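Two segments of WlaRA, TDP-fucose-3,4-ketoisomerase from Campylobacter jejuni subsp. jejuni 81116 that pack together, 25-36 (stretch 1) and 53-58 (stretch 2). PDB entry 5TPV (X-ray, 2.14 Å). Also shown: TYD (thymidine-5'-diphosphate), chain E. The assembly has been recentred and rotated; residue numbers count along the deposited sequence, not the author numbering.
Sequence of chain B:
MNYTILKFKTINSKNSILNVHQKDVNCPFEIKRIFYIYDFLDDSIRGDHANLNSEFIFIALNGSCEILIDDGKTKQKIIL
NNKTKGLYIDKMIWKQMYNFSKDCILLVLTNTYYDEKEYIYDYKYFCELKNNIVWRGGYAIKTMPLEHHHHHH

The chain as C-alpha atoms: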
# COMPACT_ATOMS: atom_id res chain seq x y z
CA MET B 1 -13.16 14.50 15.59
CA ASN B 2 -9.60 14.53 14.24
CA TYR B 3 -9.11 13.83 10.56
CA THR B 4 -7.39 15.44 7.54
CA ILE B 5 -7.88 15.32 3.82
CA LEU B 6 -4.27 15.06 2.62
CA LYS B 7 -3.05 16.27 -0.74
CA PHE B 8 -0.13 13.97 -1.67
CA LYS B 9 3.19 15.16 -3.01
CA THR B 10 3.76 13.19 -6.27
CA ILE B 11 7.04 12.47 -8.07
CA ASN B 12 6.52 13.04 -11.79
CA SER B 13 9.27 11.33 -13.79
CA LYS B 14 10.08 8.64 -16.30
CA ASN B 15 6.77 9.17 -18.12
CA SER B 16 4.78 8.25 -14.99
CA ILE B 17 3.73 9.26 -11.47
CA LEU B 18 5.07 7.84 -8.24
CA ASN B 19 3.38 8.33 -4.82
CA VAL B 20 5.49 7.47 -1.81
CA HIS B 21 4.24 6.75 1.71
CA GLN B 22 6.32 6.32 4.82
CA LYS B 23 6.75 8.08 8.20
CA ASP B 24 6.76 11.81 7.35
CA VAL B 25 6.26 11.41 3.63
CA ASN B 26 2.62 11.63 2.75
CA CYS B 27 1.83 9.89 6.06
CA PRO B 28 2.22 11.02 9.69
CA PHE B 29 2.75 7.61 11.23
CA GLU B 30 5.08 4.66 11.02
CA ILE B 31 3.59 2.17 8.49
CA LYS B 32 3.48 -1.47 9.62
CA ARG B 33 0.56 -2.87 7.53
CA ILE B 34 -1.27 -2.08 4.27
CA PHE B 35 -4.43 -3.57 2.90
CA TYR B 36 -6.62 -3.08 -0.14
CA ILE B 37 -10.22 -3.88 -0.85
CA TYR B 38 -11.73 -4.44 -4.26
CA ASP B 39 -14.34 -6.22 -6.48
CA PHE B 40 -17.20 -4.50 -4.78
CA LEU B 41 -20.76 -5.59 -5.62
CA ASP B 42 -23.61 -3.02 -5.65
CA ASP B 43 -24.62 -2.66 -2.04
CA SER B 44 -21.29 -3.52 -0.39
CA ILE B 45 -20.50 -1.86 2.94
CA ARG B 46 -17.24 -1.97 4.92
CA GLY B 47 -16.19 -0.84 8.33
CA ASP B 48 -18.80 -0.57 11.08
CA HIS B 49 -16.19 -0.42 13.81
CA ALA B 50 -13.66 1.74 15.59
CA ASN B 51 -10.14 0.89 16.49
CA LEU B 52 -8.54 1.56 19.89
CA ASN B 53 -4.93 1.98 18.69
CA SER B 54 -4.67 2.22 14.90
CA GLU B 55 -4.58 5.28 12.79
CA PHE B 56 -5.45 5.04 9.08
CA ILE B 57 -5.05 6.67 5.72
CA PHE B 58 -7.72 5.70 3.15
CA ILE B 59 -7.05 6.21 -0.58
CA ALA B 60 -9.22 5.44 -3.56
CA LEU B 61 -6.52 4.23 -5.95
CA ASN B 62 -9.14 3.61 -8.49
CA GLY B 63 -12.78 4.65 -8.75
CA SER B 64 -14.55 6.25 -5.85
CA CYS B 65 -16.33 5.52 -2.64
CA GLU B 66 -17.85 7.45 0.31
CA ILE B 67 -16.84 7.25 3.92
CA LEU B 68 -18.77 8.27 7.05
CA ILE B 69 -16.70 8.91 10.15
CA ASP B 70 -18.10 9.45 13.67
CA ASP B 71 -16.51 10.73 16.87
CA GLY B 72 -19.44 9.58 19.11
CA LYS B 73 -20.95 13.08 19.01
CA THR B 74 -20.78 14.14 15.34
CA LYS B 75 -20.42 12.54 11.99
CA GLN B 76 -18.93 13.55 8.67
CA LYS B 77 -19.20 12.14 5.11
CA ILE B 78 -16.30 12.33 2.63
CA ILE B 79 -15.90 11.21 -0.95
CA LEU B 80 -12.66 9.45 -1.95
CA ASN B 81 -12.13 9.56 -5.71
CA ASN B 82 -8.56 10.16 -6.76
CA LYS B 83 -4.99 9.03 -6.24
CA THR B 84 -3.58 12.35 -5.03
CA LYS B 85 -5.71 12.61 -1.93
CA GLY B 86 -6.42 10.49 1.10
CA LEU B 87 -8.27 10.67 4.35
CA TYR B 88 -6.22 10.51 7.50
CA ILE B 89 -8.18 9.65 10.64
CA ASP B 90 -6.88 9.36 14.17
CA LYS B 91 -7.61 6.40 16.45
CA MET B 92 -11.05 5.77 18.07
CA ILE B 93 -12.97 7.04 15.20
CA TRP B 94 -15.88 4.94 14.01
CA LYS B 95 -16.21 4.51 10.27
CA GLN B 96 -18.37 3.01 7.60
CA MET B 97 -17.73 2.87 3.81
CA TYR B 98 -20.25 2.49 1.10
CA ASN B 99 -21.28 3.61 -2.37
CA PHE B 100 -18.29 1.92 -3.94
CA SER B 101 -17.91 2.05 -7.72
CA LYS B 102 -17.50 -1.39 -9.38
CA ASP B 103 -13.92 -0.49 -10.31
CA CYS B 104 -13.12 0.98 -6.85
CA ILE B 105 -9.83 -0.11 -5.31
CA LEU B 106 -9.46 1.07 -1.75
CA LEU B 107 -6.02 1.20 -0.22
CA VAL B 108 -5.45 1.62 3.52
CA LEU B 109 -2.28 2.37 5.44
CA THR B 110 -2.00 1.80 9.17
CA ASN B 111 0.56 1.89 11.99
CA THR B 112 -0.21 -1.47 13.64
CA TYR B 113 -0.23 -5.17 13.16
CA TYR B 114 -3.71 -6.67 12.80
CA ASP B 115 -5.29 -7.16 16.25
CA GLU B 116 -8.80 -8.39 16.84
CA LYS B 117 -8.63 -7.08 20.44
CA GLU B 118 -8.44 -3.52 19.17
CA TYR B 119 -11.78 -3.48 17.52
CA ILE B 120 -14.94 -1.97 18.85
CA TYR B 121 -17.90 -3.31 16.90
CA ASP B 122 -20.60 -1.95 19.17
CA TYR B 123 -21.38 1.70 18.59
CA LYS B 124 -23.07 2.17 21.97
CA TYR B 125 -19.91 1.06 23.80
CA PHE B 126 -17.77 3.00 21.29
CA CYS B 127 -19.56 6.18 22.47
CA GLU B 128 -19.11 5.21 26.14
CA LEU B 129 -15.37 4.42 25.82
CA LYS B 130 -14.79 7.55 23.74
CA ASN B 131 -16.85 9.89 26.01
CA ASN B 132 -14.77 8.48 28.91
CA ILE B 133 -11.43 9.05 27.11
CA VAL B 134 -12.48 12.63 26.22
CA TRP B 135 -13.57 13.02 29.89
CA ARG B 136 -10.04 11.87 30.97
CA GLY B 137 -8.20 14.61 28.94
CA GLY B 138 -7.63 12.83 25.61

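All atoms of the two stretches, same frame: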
# COMPACT_ATOMS: atom_id res chain seq x y z
N VAL B 25 6.45 11.18 5.06
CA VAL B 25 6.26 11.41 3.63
C VAL B 25 4.87 10.93 3.27
O VAL B 25 4.61 9.73 3.21
CB VAL B 25 7.29 10.61 2.80
CG1 VAL B 25 7.05 10.86 1.31
CG2 VAL B 25 8.72 10.97 3.23
N ASN B 26 3.99 11.89 3.03
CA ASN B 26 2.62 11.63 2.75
C ASN B 26 2.01 10.66 3.78
O ASN B 26 1.24 9.77 3.43
CB ASN B 26 2.45 11.08 1.33
CG ASN B 26 2.90 12.04 0.22
OD1 ASN B 26 2.53 13.21 0.16
ND2 ASN B 26 3.60 11.50 -0.75
N CYS B 27 2.39 10.76 5.03
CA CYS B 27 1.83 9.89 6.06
C CYS B 27 2.47 10.32 7.37
O CYS B 27 3.68 10.53 7.38
CB CYS B 27 2.21 8.44 5.81
SG CYS B 27 1.68 7.25 7.05
N PRO B 28 1.67 10.45 8.46
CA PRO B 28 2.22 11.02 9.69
C PRO B 28 2.64 9.97 10.66
O PRO B 28 3.19 10.27 11.69
CB PRO B 28 1.03 11.83 10.27
CG PRO B 28 -0.14 11.08 9.81
CD PRO B 28 0.21 10.62 8.41
N PHE B 29 2.41 8.71 10.32
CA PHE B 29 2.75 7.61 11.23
C PHE B 29 3.76 6.64 10.60
O PHE B 29 4.11 6.74 9.42
CB PHE B 29 1.49 6.90 11.71
CG PHE B 29 0.49 6.50 10.62
CD1 PHE B 29 0.77 5.47 9.73
CD2 PHE B 29 -0.72 7.14 10.52
CE1 PHE B 29 -0.14 5.09 8.76
CE2 PHE B 29 -1.65 6.75 9.57
CZ PHE B 29 -1.36 5.73 8.68
N GLU B 30 4.27 5.76 11.43
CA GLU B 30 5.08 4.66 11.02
C GLU B 30 4.16 3.57 10.43
O GLU B 30 3.30 3.06 11.15
CB GLU B 30 5.75 4.04 12.25
CG GLU B 30 7.24 4.19 12.36
CD GLU B 30 8.00 3.63 11.18
OE1 GLU B 30 8.16 2.39 11.02
OE2 GLU B 30 8.45 4.50 10.43
N ILE B 31 4.32 3.26 9.14
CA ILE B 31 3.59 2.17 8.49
C ILE B 31 4.14 0.84 8.94
O ILE B 31 5.32 0.67 9.09
CB ILE B 31 3.65 2.22 6.97
CG1 ILE B 31 3.07 3.57 6.55
CG2 ILE B 31 2.91 1.05 6.33
CD1 ILE B 31 3.31 3.99 5.10
N LYS B 32 3.23 -0.07 9.25
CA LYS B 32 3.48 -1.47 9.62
C LYS B 32 2.60 -2.50 8.81
O LYS B 32 2.92 -3.70 8.73
CB LYS B 32 3.03 -1.57 11.07
CG LYS B 32 4.00 -2.08 12.12
CD LYS B 32 4.58 -0.94 12.96
CE LYS B 32 4.92 -1.42 14.36
NZ LYS B 32 5.41 -2.83 14.47
N ARG B 33 1.49 -2.05 8.27
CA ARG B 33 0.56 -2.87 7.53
C ARG B 33 -0.21 -2.04 6.50
O ARG B 33 -0.58 -0.86 6.75
CB ARG B 33 -0.36 -3.52 8.56
CG ARG B 33 -1.71 -4.00 8.02
CD ARG B 33 -2.48 -4.85 9.03
NE ARG B 33 -2.81 -4.00 10.16
CZ ARG B 33 -4.02 -3.85 10.71
NH1 ARG B 33 -4.15 -3.03 11.72
NH2 ARG B 33 -5.08 -4.49 10.28
N ILE B 34 -0.53 -2.69 5.39
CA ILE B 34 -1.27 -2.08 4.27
C ILE B 34 -2.34 -3.09 3.97
O ILE B 34 -2.05 -4.25 4.04
CB ILE B 34 -0.28 -1.96 3.05
CG1 ILE B 34 -0.16 -0.52 2.82
CG2 ILE B 34 -0.44 -2.86 1.79
CD1 ILE B 34 0.77 -0.07 3.89
N PHE B 35 -3.50 -2.66 3.53
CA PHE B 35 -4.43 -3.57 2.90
C PHE B 35 -5.25 -2.86 1.85
O PHE B 35 -5.32 -1.64 1.79
CB PHE B 35 -5.33 -4.32 3.92
CG PHE B 35 -6.00 -3.43 4.92
CD1 PHE B 35 -7.26 -2.95 4.70
CD2 PHE B 35 -5.35 -3.06 6.09
CE1 PHE B 35 -7.88 -2.13 5.64
CE2 PHE B 35 -5.98 -2.26 7.04
CZ PHE B 35 -7.26 -1.80 6.83
N TYR B 36 -5.82 -3.64 0.94
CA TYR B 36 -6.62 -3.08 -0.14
C TYR B 36 -7.83 -3.99 -0.34
O TYR B 36 -7.79 -5.21 -0.11
CB TYR B 36 -5.80 -2.78 -1.44
CG TYR B 36 -4.89 -3.89 -1.84
CD1 TYR B 36 -5.30 -4.86 -2.76
CD2 TYR B 36 -3.59 -3.99 -1.34
CE1 TYR B 36 -4.50 -5.91 -3.09
CE2 TYR B 36 -2.79 -5.05 -1.68
CZ TYR B 36 -3.25 -6.00 -2.54
OH TYR B 36 -2.44 -7.05 -2.90
N ASN B 53 -6.30 1.51 18.94
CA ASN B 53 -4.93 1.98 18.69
C ASN B 53 -4.59 2.54 17.31
O ASN B 53 -3.70 3.39 17.20
CB ASN B 53 -3.99 0.83 19.02
CG ASN B 53 -4.33 0.22 20.38
OD1 ASN B 53 -4.56 0.97 21.33
ND2 ASN B 53 -4.34 -1.11 20.48
N SER B 54 -5.17 2.00 16.25
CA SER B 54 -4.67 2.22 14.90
C SER B 54 -5.17 3.57 14.42
O SER B 54 -6.33 3.96 14.61
CB SER B 54 -5.18 1.15 13.93
OG SER B 54 -4.81 -0.17 14.31
N GLU B 55 -4.26 4.23 13.72
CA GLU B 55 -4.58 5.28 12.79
C GLU B 55 -4.54 4.74 11.34
O GLU B 55 -3.97 3.69 11.05
CB GLU B 55 -3.53 6.38 12.99
CG GLU B 55 -3.58 7.08 14.33
CD GLU B 55 -2.33 7.92 14.57
OE1 GLU B 55 -2.12 8.96 13.89
OE2 GLU B 55 -1.56 7.49 15.46
N PHE B 56 -5.16 5.49 10.44
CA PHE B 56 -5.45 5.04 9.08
C PHE B 56 -5.25 6.19 8.12
O PHE B 56 -5.52 7.33 8.48
CB PHE B 56 -6.87 4.54 8.91
CG PHE B 56 -7.14 3.32 9.70
CD1 PHE B 56 -6.66 2.10 9.28
CD2 PHE B 56 -7.85 3.38 10.90
CE1 PHE B 56 -6.81 0.95 10.03
CE2 PHE B 56 -8.03 2.23 11.66
CZ PHE B 56 -7.50 1.03 11.24
N ILE B 57 -4.73 5.88 6.93
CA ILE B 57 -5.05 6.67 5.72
C ILE B 57 -5.77 5.83 4.64
O ILE B 57 -5.33 4.76 4.29
CB ILE B 57 -3.75 7.23 5.13
CG1 ILE B 57 -3.15 8.23 6.08
CG2 ILE B 57 -3.97 8.01 3.84
CD1 ILE B 57 -1.74 8.60 5.71
N PHE B 58 -6.86 6.36 4.12
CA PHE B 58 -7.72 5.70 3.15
C PHE B 58 -7.50 6.43 1.81
O PHE B 58 -7.56 7.66 1.75
CB PHE B 58 -9.22 5.86 3.53
CG PHE B 58 -9.60 5.26 4.85
CD1 PHE B 58 -9.87 3.92 4.95
CD2 PHE B 58 -9.64 6.02 6.01
CE1 PHE B 58 -10.16 3.33 6.17
CE2 PHE B 58 -9.93 5.45 7.24
CZ PHE B 58 -10.21 4.10 7.32
PA TYD E . -12.76 -5.76 9.31
O1A TYD E . -13.49 -6.39 10.47
O2A TYD E . -11.84 -4.59 9.55
O3A TYD E . -13.85 -5.33 8.20
PB TYD E . -13.61 -4.03 7.28
O1B TYD E . -14.91 -3.87 6.54
O2B TYD E . -13.31 -2.93 8.27
O3B TYD E . -12.44 -4.42 6.41
O5' TYD E . -11.93 -6.91 8.55
C5' TYD E . -12.59 -7.89 7.76
C4' TYD E . -12.23 -9.28 8.25
O4' TYD E . -10.94 -9.65 7.75
C3' TYD E . -12.17 -9.33 9.77
O3' TYD E . -13.11 -10.28 10.27
C2' TYD E . -10.76 -9.76 10.13
C1' TYD E . -10.02 -9.95 8.81
N1 TYD E . -8.88 -9.04 8.75
C2 TYD E . -7.57 -9.54 8.95
O2 TYD E . -7.42 -10.76 9.18
N3 TYD E . -6.50 -8.74 8.90
C4 TYD E . -6.63 -7.44 8.66
O4 TYD E . -5.63 -6.69 8.61
C5 TYD E . -7.99 -6.88 8.44
C5M TYD E . -8.19 -5.41 8.17
C6 TYD E . -9.08 -7.74 8.50

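Stretch 1 runs as loop or turn from Val25 to Lys32 and enters a strand at Arg33, which lasts to Tyr36 and beyond; stretch 2 is loop from Asn53 to Glu55 and strand from Phe56 through Phe58 and onward. The backbones come closest where the loop of stretch 1 passes the start of the stretch 2 strand, with the CA of Cys27 7.6 Å from the CA of Ile57 and the CA of Phe29 7.8 Å from the CA of Glu55. These separations are too wide for backbone pairing, and no hydrogen bond joins the two stretches. The contact, 344 Å² counted over both sides, therefore rests on side chains filling the gap.

Phe29 gives up the most surface. Its CA-to-CB bond points toward stretch 2, and with chi1 at 49° (p) the ring lies along the backbone of Glu55, Phe56 and Ile57. CD2 of Phe29 lies 3.8 Å from CB of Glu55, CE2 of Phe29 is 3.8 Å from N of Phe56, and CZ of Phe29 is 3.8 Å from N of Ile57, so successive atoms down one side of the ring meet successive residues of the other chain segment. The amide N of Ile57 sits at the ring edge, near its plane. CZ of Phe29 also packs against CG1 of Ile57 at 4.0 Å.

Ile57 answers from the other side, its CA-to-CB bond likewise directed toward the partner stretch. Its m,t rotamer extends CD1 into the turn formed by Asn26, Cys27 and Pro28. There CD1 of Ile57 lies 3.9 Å from O of Asn26, 3.8 Å from CA of Cys27, 3.9 Å from SG of Cys27 and 3.9 Å from CD of Pro28, so a single methyl group touches three consecutive residues. Within the loop itself, N of Phe29 donates a weak hydrogen bond to SG of Cys27 at 3.7 Å, a local link between two residues that both pack on Ile57. CB and OE1 of Glu55 lie 3.8 and 4.1 Å from CD2 of Phe29, and OE1 is also hydrogen-bonded elsewhere in the structure.

A second patch forms beside the nucleotide. Phe56 has its CA-to-CB bond pointing away from stretch 1, yet the end of its ring comes back nearer, and CE1 of Phe56 reaches 4.2 Å from CZ of Phe35. CE1 of Phe56 lies at the edge of the Phe35 ring, and the thymine methyl lies over one face: C5M of TYD is 4.0 Å from CZ of Phe35. Arg33 starts sideways, but its long side chain carries the guanidinium to stretch 2, where NH1 of Arg33 is 3.9 Å from OG of Ser54, a contact and no more. NH2 of Arg33 donates a hydrogen bond to O4 of TYD at 2.8 Å, and both oxygens lie at the edge of the guanidinium, near its plane. Arg33 and Phe35, two apart on the strand, thus each touch both stretch 2 and the thymine base.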